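Side-chain contacts in pirin-like protein YHAK (Escherichia coli, PDB 2VEC), which is a redox-sensitive, monomeric bicupin of the pirin family that lacks quercetin 2,3-dioxygenase activity and whose precise cellular role remains unclear: residues Y38-A43 with S208-F213; G50-P55 with G201-L206; E220-L225 with A231-E236. All coordinates share one frame; numbering follows the deposited sequence.

Contact 1: Y38-A43 with S208-F213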
loop_
_atom_site.group_PDB
_atom_site.type_symbol
_atom_site.label_atom_id
_atom_site.label_comp_id
_atom_site.label_asym_id
_atom_site.label_seq_id
_atom_site.Cartn_x
_atom_site.Cartn_y
_atom_site.Cartn_z
ATOM N N TYR A 38 -2.378 -18.613 7.616
ATOM C CA TYR A 38 -1.707 -18.512 8.919
ATOM C C TYR A 38 -0.410 -17.705 8.954
ATOM O O TYR A 38 -0.244 -16.842 9.830
ATOM C CB TYR A 38 -1.523 -19.880 9.589
ATOM C CG TYR A 38 -2.692 -20.274 10.455
ATOM C CD1 TYR A 38 -3.202 -19.395 11.422
ATOM C CD2 TYR A 38 -3.292 -21.529 10.317
ATOM C CE1 TYR A 38 -4.288 -19.766 12.240
ATOM C CE2 TYR A 38 -4.370 -21.911 11.120
ATOM C CZ TYR A 38 -4.864 -21.025 12.077
ATOM O OH TYR A 38 -5.933 -21.412 12.867
ATOM N N GLY A 39 0.495 -17.972 8.020
ATOM C CA GLY A 39 1.789 -17.308 8.036
ATOM C C GLY A 39 1.893 -16.041 7.208
ATOM O O GLY A 39 2.979 -15.715 6.720
ATOM N N TRP A 40 0.787 -15.304 7.057
ATOM C CA TRP A 40 0.813 -14.070 6.246
ATOM C C TRP A 40 1.838 -13.049 6.745
ATOM O O TRP A 40 2.396 -12.267 5.949
ATOM C CB TRP A 40 -0.576 -13.422 6.168
ATOM C CG TRP A 40 -1.132 -12.866 7.470
ATOM C CD1 TRP A 40 -1.614 -13.581 8.524
ATOM C CD2 TRP A 40 -1.321 -11.480 7.804
ATOM N NE1 TRP A 40 -2.055 -12.730 9.514
ATOM C CE2 TRP A 40 -1.887 -11.437 9.097
ATOM C CE3 TRP A 40 -1.027 -10.272 7.151
ATOM C CZ2 TRP A 40 -2.185 -10.233 9.749
ATOM C CZ3 TRP A 40 -1.330 -9.066 7.801
ATOM C CH2 TRP A 40 -1.917 -9.068 9.087
ATOM N N LEU A 41 2.047 -13.005 8.066
ATOM C CA LEU A 41 2.964 -12.014 8.643
ATOM C C LEU A 41 4.423 -12.403 8.408
ATOM O O LEU A 41 5.322 -11.587 8.617
ATOM C CB LEU A 41 2.706 -11.791 10.154
ATOM C CG LEU A 41 1.494 -10.953 10.575
ATOM C CD1 LEU A 41 1.372 -10.896 12.137
ATOM C CD2 LEU A 41 1.502 -9.558 9.964
ATOM N N GLN A 42 4.662 -13.650 8.005
ATOM C CA GLN A 42 6.008 -14.085 7.647
ATOM C C GLN A 42 6.281 -13.996 6.153
ATOM O O GLN A 42 7.390 -14.272 5.712
ATOM C CB GLN A 42 6.288 -15.504 8.158
ATOM C CG GLN A 42 6.496 -15.524 9.650
ATOM C CD GLN A 42 5.195 -15.328 10.412
ATOM O OE1 GLN A 42 4.159 -15.900 10.048
ATOM N NE2 GLN A 42 5.238 -14.517 11.481
ATOM N N ALA A 43 5.284 -13.609 5.359
ATOM C CA ALA A 43 5.488 -13.634 3.912
ATOM C C ALA A 43 6.418 -12.479 3.492
ATOM O O ALA A 43 6.388 -11.394 4.100
ATOM C CB ALA A 43 4.170 -13.565 3.185
ATOM N N SER A 208 -4.059 -8.483 -2.145
ATOM C CA SER A 208 -4.382 -9.224 -0.946
ATOM C C SER A 208 -3.247 -8.998 0.070
ATOM O O SER A 208 -2.061 -9.323 -0.237
ATOM C CB SER A 208 -4.522 -10.715 -1.287
ATOM O OG SER A 208 -4.371 -11.506 -0.087
ATOM N N ILE A 209 -3.584 -8.450 1.244
ATOM C CA ILE A 209 -2.616 -8.413 2.344
ATOM C C ILE A 209 -2.698 -9.755 3.078
ATOM O O ILE A 209 -1.667 -10.429 3.317
ATOM C CB ILE A 209 -2.872 -7.238 3.304
ATOM C CG1 ILE A 209 -2.634 -5.878 2.582
ATOM C CG2 ILE A 209 -1.939 -7.331 4.547
ATOM C CD1 ILE A 209 -3.228 -4.669 3.427
ATOM N N HIS A 210 -3.932 -10.117 3.437
ATOM C CA HIS A 210 -4.195 -11.489 3.839
ATOM C C HIS A 210 -5.618 -11.886 3.531
ATOM O O HIS A 210 -6.541 -11.088 3.471
ATOM C CB HIS A 210 -3.792 -11.799 5.277
ATOM C CG HIS A 210 -4.709 -11.232 6.312
ATOM N ND1 HIS A 210 -5.901 -11.829 6.660
ATOM C CD2 HIS A 210 -4.589 -10.141 7.098
ATOM C CE1 HIS A 210 -6.483 -11.123 7.615
ATOM N NE2 HIS A 210 -5.702 -10.102 7.906
ATOM N N GLY A 211 -5.726 -13.148 3.135
ATOM C CA GLY A 211 -7.001 -13.720 2.673
ATOM C C GLY A 211 -7.259 -13.606 1.178
ATOM O O GLY A 211 -6.485 -13.019 0.413
ATOM N N LYS A 212 -8.357 -14.213 0.754
ATOM C CA LYS A 212 -8.678 -14.315 -0.662
ATOM C C LYS A 212 -9.988 -13.570 -0.917
ATOM O O LYS A 212 -10.803 -13.405 -0.006
ATOM C CB LYS A 212 -8.774 -15.779 -1.075
ATOM C CG LYS A 212 -9.696 -16.589 -0.241
ATOM C CD LYS A 212 -9.656 -18.085 -0.653
ATOM C CE LYS A 212 -10.206 -18.961 0.460
ATOM N NZ LYS A 212 -10.629 -20.295 -0.110
ATOM N N PHE A 213 -10.172 -13.090 -2.144
ATOM C CA PHE A 213 -11.332 -12.271 -2.461
ATOM C C PHE A 213 -11.507 -12.210 -3.956
ATOM O O PHE A 213 -10.614 -12.609 -4.703
ATOM C CB PHE A 213 -11.226 -10.860 -1.851
ATOM C CG PHE A 213 -10.138 -9.962 -2.419
ATOM C CD1 PHE A 213 -8.779 -10.214 -2.176
ATOM C CD2 PHE A 213 -10.475 -8.798 -3.125
ATOM C CE1 PHE A 213 -7.755 -9.316 -2.663
ATOM C CE2 PHE A 213 -9.473 -7.916 -3.620
ATOM C CZ PHE A 213 -8.105 -8.170 -3.370
#
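Ile209 is the first residue of 208-213 to meet Trp40. Its CG2 methyl lies 3.7 Å from Trp40 CZ3, touching the far end of the indole at a slant, and the Ile209 side chain also packs on Leu92 of strand 85-93. The chain turns a corner at Ile209, and Ile209 and His210 together face Arg248 across the sheet, a classic beta bulge. At this irregularity His210 CB is directed toward the indole. His210 was modelled in two conformers; in the one described here His210 CD2 comes over one face of the Trp40 ring, toward its rim, and lies 3.5 Å from Trp40 CH2. The ring planes meet obliquely, at 45°. Closer to the backbones, His210 CB lies 3.5 Å from Trp40 CD2. Trp40 CG sits between its own backbone N and carbonyl carbon (chi1 67°), which brings one indole face to His210, and Leu41 CG covers the opposite face. As is expected of a bicupin, the contact joins two cupin halves: the loop preceding strand 45-48 of the pirin family region meets the corner that follows strand 203-208 in the C-terminal cupin. Further along, Gly211 O accepts a 2.6 Å hydrogen bond from Ser208 OG, tying the two ends of the turn together, and Gly211 N hydrogen-bonds to Asp37 OD2.

Contact 2: G50-P55 with G201-L206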
loop_
_atom_site.group_PDB
_atom_site.type_symbol
_atom_site.label_atom_id
_atom_site.label_comp_id
_atom_site.label_asym_id
_atom_site.label_seq_id
_atom_site.Cartn_x
_atom_site.Cartn_y
_atom_site.Cartn_z
ATOM N N GLY A 50 6.129 -1.399 -14.199
ATOM C CA GLY A 50 6.475 -0.340 -15.122
ATOM C C GLY A 50 5.664 0.936 -14.982
ATOM O O GLY A 50 4.705 0.981 -14.222
ATOM N N HIS A 51 6.078 1.948 -15.741
ATOM C CA HIS A 51 5.453 3.269 -15.766
ATOM C C HIS A 51 4.552 3.392 -16.980
ATOM O O HIS A 51 5.029 3.358 -18.141
ATOM C CB HIS A 51 6.577 4.338 -15.778
ATOM C CG HIS A 51 6.085 5.755 -15.832
ATOM N ND1 HIS A 51 5.826 6.495 -14.698
ATOM C CD2 HIS A 51 5.829 6.569 -16.886
ATOM C CE1 HIS A 51 5.465 7.726 -15.054
ATOM N NE2 HIS A 51 5.412 7.778 -16.377
ATOM N N TYR A 52 3.264 3.659 -16.732
ATOM C CA TYR A 52 2.300 3.773 -17.853
ATOM C C TYR A 52 2.254 5.169 -18.513
ATOM O O TYR A 52 2.507 6.167 -17.866
ATOM C CB TYR A 52 0.908 3.346 -17.394
ATOM C CG TYR A 52 0.812 1.863 -17.133
ATOM C CD1 TYR A 52 0.772 0.948 -18.217
ATOM C CD2 TYR A 52 0.795 1.374 -15.842
ATOM C CE1 TYR A 52 0.688 -0.412 -17.999
ATOM C CE2 TYR A 52 0.718 -0.017 -15.606
ATOM C CZ TYR A 52 0.659 -0.888 -16.676
ATOM O OH TYR A 52 0.565 -2.228 -16.399
ATOM N N PHE A 53 1.934 5.204 -19.798
ATOM C CA PHE A 53 1.785 6.444 -20.547
ATOM C C PHE A 53 0.456 6.339 -21.284
ATOM O O PHE A 53 0.002 5.233 -21.611
ATOM C CB PHE A 53 2.886 6.590 -21.607
ATOM C CG PHE A 53 4.274 6.789 -21.055
ATOM C CD1 PHE A 53 4.771 8.067 -20.839
ATOM C CD2 PHE A 53 5.110 5.680 -20.800
ATOM C CE1 PHE A 53 6.060 8.264 -20.315
ATOM C CE2 PHE A 53 6.408 5.866 -20.325
ATOM C CZ PHE A 53 6.891 7.158 -20.079
ATOM N N ASP A 54 -0.147 7.501 -21.582
ATOM C CA ASP A 54 -1.406 7.568 -22.352
ATOM C C ASP A 54 -1.361 8.982 -22.954
ATOM O O ASP A 54 -1.163 9.949 -22.221
ATOM C CB ASP A 54 -2.574 7.462 -21.371
ATOM C CG ASP A 54 -3.956 7.528 -22.029
ATOM O OD1 ASP A 54 -4.210 8.215 -23.039
ATOM O OD2 ASP A 54 -4.850 6.901 -21.443
ATOM N N PRO A 55 -1.527 9.101 -24.271
ATOM C CA PRO A 55 -1.434 10.438 -24.860
ATOM C C PRO A 55 -2.522 11.388 -24.335
ATOM O O PRO A 55 -2.403 12.596 -24.504
ATOM C CB PRO A 55 -1.610 10.174 -26.363
ATOM C CG PRO A 55 -2.243 8.844 -26.471
ATOM C CD PRO A 55 -1.777 8.054 -25.285
ATOM N N GLY A 201 -9.613 7.224 -11.527
ATOM C CA GLY A 201 -8.746 6.972 -12.691
ATOM C C GLY A 201 -9.158 5.737 -13.474
ATOM O O GLY A 201 -10.108 5.035 -13.100
ATOM N N PRO A 202 -8.467 5.483 -14.599
ATOM C CA PRO A 202 -8.787 4.428 -15.546
ATOM C C PRO A 202 -8.110 3.093 -15.178
ATOM O O PRO A 202 -8.195 2.133 -15.921
ATOM C CB PRO A 202 -8.214 4.983 -16.856
ATOM C CG PRO A 202 -6.925 5.655 -16.418
ATOM C CD PRO A 202 -7.350 6.325 -15.077
ATOM N N ARG A 203 -7.428 3.047 -14.046
ATOM C CA ARG A 203 -6.657 1.840 -13.695
ATOM C C ARG A 203 -6.831 1.606 -12.192
ATOM O O ARG A 203 -6.811 2.548 -11.404
ATOM C CB ARG A 203 -5.178 2.053 -14.053
ATOM C CG ARG A 203 -4.313 0.751 -14.001
ATOM C CD ARG A 203 -2.793 1.001 -14.318
ATOM N NE ARG A 203 -2.674 1.582 -15.663
ATOM C CZ ARG A 203 -2.700 0.953 -16.826
ATOM N NH1 ARG A 203 -2.776 -0.372 -16.904
ATOM N NH2 ARG A 203 -2.612 1.674 -17.943
ATOM N N ALA A 204 -6.999 0.352 -11.790
ATOM C CA ALA A 204 -7.001 0.033 -10.358
ATOM C C ALA A 204 -6.050 -1.113 -10.130
ATOM O O ALA A 204 -5.852 -1.978 -11.038
ATOM C CB ALA A 204 -8.358 -0.378 -9.934
ATOM N N TYR A 205 -5.479 -1.156 -8.939
ATOM C CA TYR A 205 -4.703 -2.316 -8.567
ATOM C C TYR A 205 -5.312 -2.839 -7.273
ATOM O O TYR A 205 -5.550 -2.070 -6.305
ATOM C CB TYR A 205 -3.241 -1.920 -8.334
ATOM C CG TYR A 205 -2.370 -3.085 -7.910
ATOM C CD1 TYR A 205 -1.863 -3.938 -8.862
ATOM C CD2 TYR A 205 -2.033 -3.285 -6.568
ATOM C CE1 TYR A 205 -1.061 -5.052 -8.498
ATOM C CE2 TYR A 205 -1.190 -4.353 -6.200
ATOM C CZ TYR A 205 -0.745 -5.235 -7.180
ATOM O OH TYR A 205 0.036 -6.313 -6.853
ATOM N N LEU A 206 -5.518 -4.164 -7.220
ATOM C CA LEU A 206 -6.007 -4.842 -6.012
ATOM C C LEU A 206 -4.875 -5.654 -5.403
ATOM O O LEU A 206 -4.175 -6.345 -6.142
ATOM C CB LEU A 206 -7.118 -5.832 -6.392
ATOM C CG LEU A 206 -8.211 -5.268 -7.311
ATOM C CD1 LEU A 206 -9.294 -6.329 -7.464
ATOM C CD2 LEU A 206 -8.828 -4.006 -6.707
HETATM O O HOH W 1 -1.899 -2.729 -15.589
#
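Tyr52 and Arg203 form the whole of the close packing here, and they illustrate how a single flat-on-flat pair can join a loop to a strand, with Tyr52 CA and Arg203 CA still 10.1 Å apart. The guanidinium of Arg203 lies parallel to the tyrosine ring, the two planes differing by 2°. Arg203 CZ sits 3.5 Å from the centroid of the Tyr52 ring, almost on the ring normal, so this is both a stack and a cation-pi interaction. Each nitrogen rests over a different part of the rim: Arg203 NH2 is 3.5 Å from Tyr52 CD1, Arg203 NE is 3.5 Å from Tyr52 CD2, and Arg203 NH1 is 3.5 Å from Tyr52 CZ. The arginine runs out extended from the strand and bends at chi3 (-59°), a turn that lays the guanidinium across the ring.

Beyond the stack the contact loosens into water and longer-range charge. A bridging water joins the hydroxyl end of the ring to the arginine, 2.6 Å from Tyr52 OH and accepting from Arg203 NH1 at 2.8 Å. The CB of Asp54 is directed toward 201-206, yet Asp54 OD2 remains 6.7 Å from Arg203 NH2, too far for a salt bridge. Arg203 NH2 instead makes a salt bridge to the C-terminal carboxylate, Val256 OXT. Arg234 NH1 also lies close to Arg203 NH2, like charges that the Val256 carboxylate and Asp235 may help offset.

In the fold, the loop between strands 45-48 and 63-71 of the first cupin thus reaches the second. Arg203 begins strand 203-208, which runs between strands 247-254 and 230-234; its side chain packs on Leu254 of one and Phe232 of the other.

Contact 3: E220-L225 with A231-E236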
loop_
_atom_site.group_PDB
_atom_site.type_symbol
_atom_site.label_atom_id
_atom_site.label_comp_id
_atom_site.label_asym_id
_atom_site.label_seq_id
_atom_site.Cartn_x
_atom_site.Cartn_y
_atom_site.Cartn_z
ATOM N N GLU A 220 -20.733 -8.715 -12.364
ATOM C CA GLU A 220 -20.074 -9.881 -12.957
ATOM C C GLU A 220 -18.646 -10.006 -12.497
ATOM O O GLU A 220 -17.954 -9.000 -12.354
ATOM C CB GLU A 220 -20.074 -9.777 -14.470
ATOM C CG GLU A 220 -21.381 -10.224 -15.035
ATOM C CD GLU A 220 -21.594 -9.719 -16.417
ATOM O OE1 GLU A 220 -20.799 -8.851 -16.850
ATOM O OE2 GLU A 220 -22.566 -10.174 -17.062
ATOM N N GLU A 221 -18.211 -11.244 -12.278
ATOM C CA GLU A 221 -16.864 -11.472 -11.785
ATOM C C GLU A 221 -15.822 -11.003 -12.773
ATOM O O GLU A 221 -15.923 -11.272 -13.975
ATOM C CB GLU A 221 -16.632 -12.926 -11.426
ATOM C CG GLU A 221 -15.452 -13.057 -10.457
ATOM C CD GLU A 221 -15.376 -14.418 -9.855
ATOM O OE1 GLU A 221 -16.087 -15.317 -10.364
ATOM O OE2 GLU A 221 -14.618 -14.601 -8.886
ATOM N N LYS A 222 -14.826 -10.302 -12.238
ATOM C CA LYS A 222 -13.741 -9.719 -13.017
ATOM C C LYS A 222 -12.382 -10.360 -12.705
ATOM O O LYS A 222 -11.529 -10.506 -13.595
ATOM C CB LYS A 222 -13.661 -8.229 -12.687
ATOM C CG LYS A 222 -12.469 -7.519 -13.275
ATOM C CD LYS A 222 -12.633 -7.406 -14.763
ATOM C CE LYS A 222 -11.378 -6.839 -15.414
ATOM N NZ LYS A 222 -11.588 -6.838 -16.911
ATOM N N ALA A 223 -12.151 -10.673 -11.431
ATOM C CA ALA A 223 -10.909 -11.288 -11.009
ATOM C C ALA A 223 -11.088 -11.966 -9.678
ATOM O O ALA A 223 -11.848 -11.465 -8.828
ATOM C CB ALA A 223 -9.803 -10.244 -10.896
ATOM N N ALA A 224 -10.373 -13.074 -9.466
ATOM C CA ALA A 224 -10.353 -13.753 -8.166
ATOM C C ALA A 224 -8.878 -13.812 -7.709
ATOM O O ALA A 224 -7.981 -14.160 -8.502
ATOM C CB ALA A 224 -10.989 -15.160 -8.280
ATOM N N LEU A 225 -8.639 -13.451 -6.458
ATOM C CA LEU A 225 -7.298 -13.310 -5.906
ATOM C C LEU A 225 -7.128 -14.235 -4.726
ATOM O O LEU A 225 -7.979 -14.256 -3.819
ATOM C CB LEU A 225 -7.039 -11.846 -5.497
ATOM C CG LEU A 225 -6.820 -10.836 -6.648
ATOM C CD1 LEU A 225 -8.108 -10.347 -7.299
ATOM C CD2 LEU A 225 -5.996 -9.608 -6.119
ATOM N N ALA A 231 -3.699 -7.752 -8.645
ATOM C CA ALA A 231 -4.339 -7.766 -9.966
ATOM C C ALA A 231 -4.568 -6.332 -10.369
ATOM O O ALA A 231 -5.113 -5.529 -9.582
ATOM C CB ALA A 231 -5.693 -8.538 -9.960
ATOM N N PHE A 232 -4.124 -5.995 -11.578
ATOM C CA PHE A 232 -4.491 -4.706 -12.187
ATOM C C PHE A 232 -5.812 -4.901 -12.885
ATOM O O PHE A 232 -6.052 -5.947 -13.544
ATOM C CB PHE A 232 -3.448 -4.261 -13.221
ATOM C CG PHE A 232 -2.242 -3.640 -12.639
ATOM C CD1 PHE A 232 -2.236 -2.273 -12.352
ATOM C CD2 PHE A 232 -1.096 -4.422 -12.362
ATOM C CE1 PHE A 232 -1.107 -1.658 -11.816
ATOM C CE2 PHE A 232 0.045 -3.840 -11.834
ATOM C CZ PHE A 232 0.066 -2.434 -11.564
ATOM N N ILE A 233 -6.646 -3.882 -12.814
ATOM C CA ILE A 233 -7.944 -3.850 -13.448
ATOM C C ILE A 233 -8.115 -2.525 -14.248
ATOM O O ILE A 233 -7.811 -1.469 -13.740
ATOM C CB ILE A 233 -9.080 -4.071 -12.388
ATOM C CG1 ILE A 233 -9.126 -5.586 -12.045
ATOM C CG2 ILE A 233 -10.419 -3.695 -12.942
ATOM C CD1 ILE A 233 -10.003 -5.956 -10.895
ATOM N N ARG A 234 -8.578 -2.610 -15.506
ATOM C CA ARG A 234 -8.653 -1.423 -16.387
ATOM C C ARG A 234 -10.060 -0.972 -16.719
ATOM O O ARG A 234 -10.936 -1.805 -16.934
ATOM C CB ARG A 234 -7.987 -1.728 -17.743
ATOM C CG ARG A 234 -6.481 -1.577 -17.753
ATOM C CD ARG A 234 -6.029 -0.133 -17.563
ATOM N NE ARG A 234 -6.749 0.816 -18.399
ATOM C CZ ARG A 234 -6.292 1.362 -19.517
ATOM N NH1 ARG A 234 -5.112 1.036 -19.996
ATOM N NH2 ARG A 234 -7.045 2.232 -20.183
ATOM N N ASP A 235 -10.225 0.344 -16.836
ATOM C CA ASP A 235 -11.425 0.982 -17.350
ATOM C C ASP A 235 -12.719 0.544 -16.670
ATOM O O ASP A 235 -13.738 0.399 -17.336
ATOM C CB ASP A 235 -11.560 0.756 -18.871
ATOM C CG ASP A 235 -10.443 1.400 -19.659
ATOM O OD1 ASP A 235 -9.940 2.461 -19.219
ATOM O OD2 ASP A 235 -10.065 0.835 -20.713
ATOM N N GLU A 236 -12.701 0.357 -15.356
ATOM C CA GLU A 236 -13.949 0.100 -14.639
ATOM C C GLU A 236 -14.178 1.235 -13.684
ATOM O O GLU A 236 -13.381 1.440 -12.772
ATOM C CB GLU A 236 -13.876 -1.194 -13.835
ATOM C CG GLU A 236 -13.625 -2.416 -14.680
ATOM C CD GLU A 236 -14.792 -2.730 -15.602
ATOM O OE1 GLU A 236 -15.882 -2.176 -15.394
ATOM O OE2 GLU A 236 -14.611 -3.535 -16.543
#
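The bend of Lys222 at chi2 (70°), following a CG placed opposite the backbone N (chi1 172°), carries its aliphatic chain alongside Ile233. The two side chains run antiparallel to one another: Lys222 CG rests 3.8 Å from Ile233 CD1, and Lys222 CE comes 4.1 Å from Ile233 CG2. The methylene part of the lysine therefore acts as an apolar cover for the buried isoleucine. Ala223 points to the same side as Lys222 because both residues face Ala215 in a classic beta bulge, and its CB adds a looser touch, 4.3 Å from Ile233 CD1.

At the other end of the contact, Leu225 spreads both methyls against Ala231. Its CD1 and CD2 are each 4.0 Å from Ala231 CB, so the small alanine is met by the fork of the leucine. Leu206 of strand 203-208 touches both Leu225 and Ile233, linking the two ends of the contact.

Strands 220-225 and 231-234 approach to 8.7 Å between axes and run nearly antiparallel, at 159°, but belong to different sheets. Each is an outermost strand of its sheet, and their side chains meet in the gap between the sheets, closing one margin of the cupin beta sandwich.

No hydrogen bond crosses the contact, and the single pairing of opposite charges is distant, with Lys222 NZ 4.5 Å from Glu236 OE2. Cohesion should thus come mainly from aliphatic packing, while the lysine and glutamate would add at most a weak, solvent-damped attraction at the more exposed end.

Overall arrangement
Contacts 1 and 2 join the two cupins, each pairing a loop of the first with the corner or strand of the second, and their centres lie about 25 Å apart. Contact 3 instead stays within the second cupin, linking its two sheets. None is fully core: each combines buried and partly exposed residues, and contact 3 alone includes a touching residue that is exposed. Strand 203-208 supplies the common thread, carrying contact 2, leading into contact 1, and hydrogen-bonding through its backbone to strand 230-234 of contact 3. Chemistry follows place: slanted aromatic packing at one interdomain site, a charged stack with water at the other, and aliphatic packing between sheets.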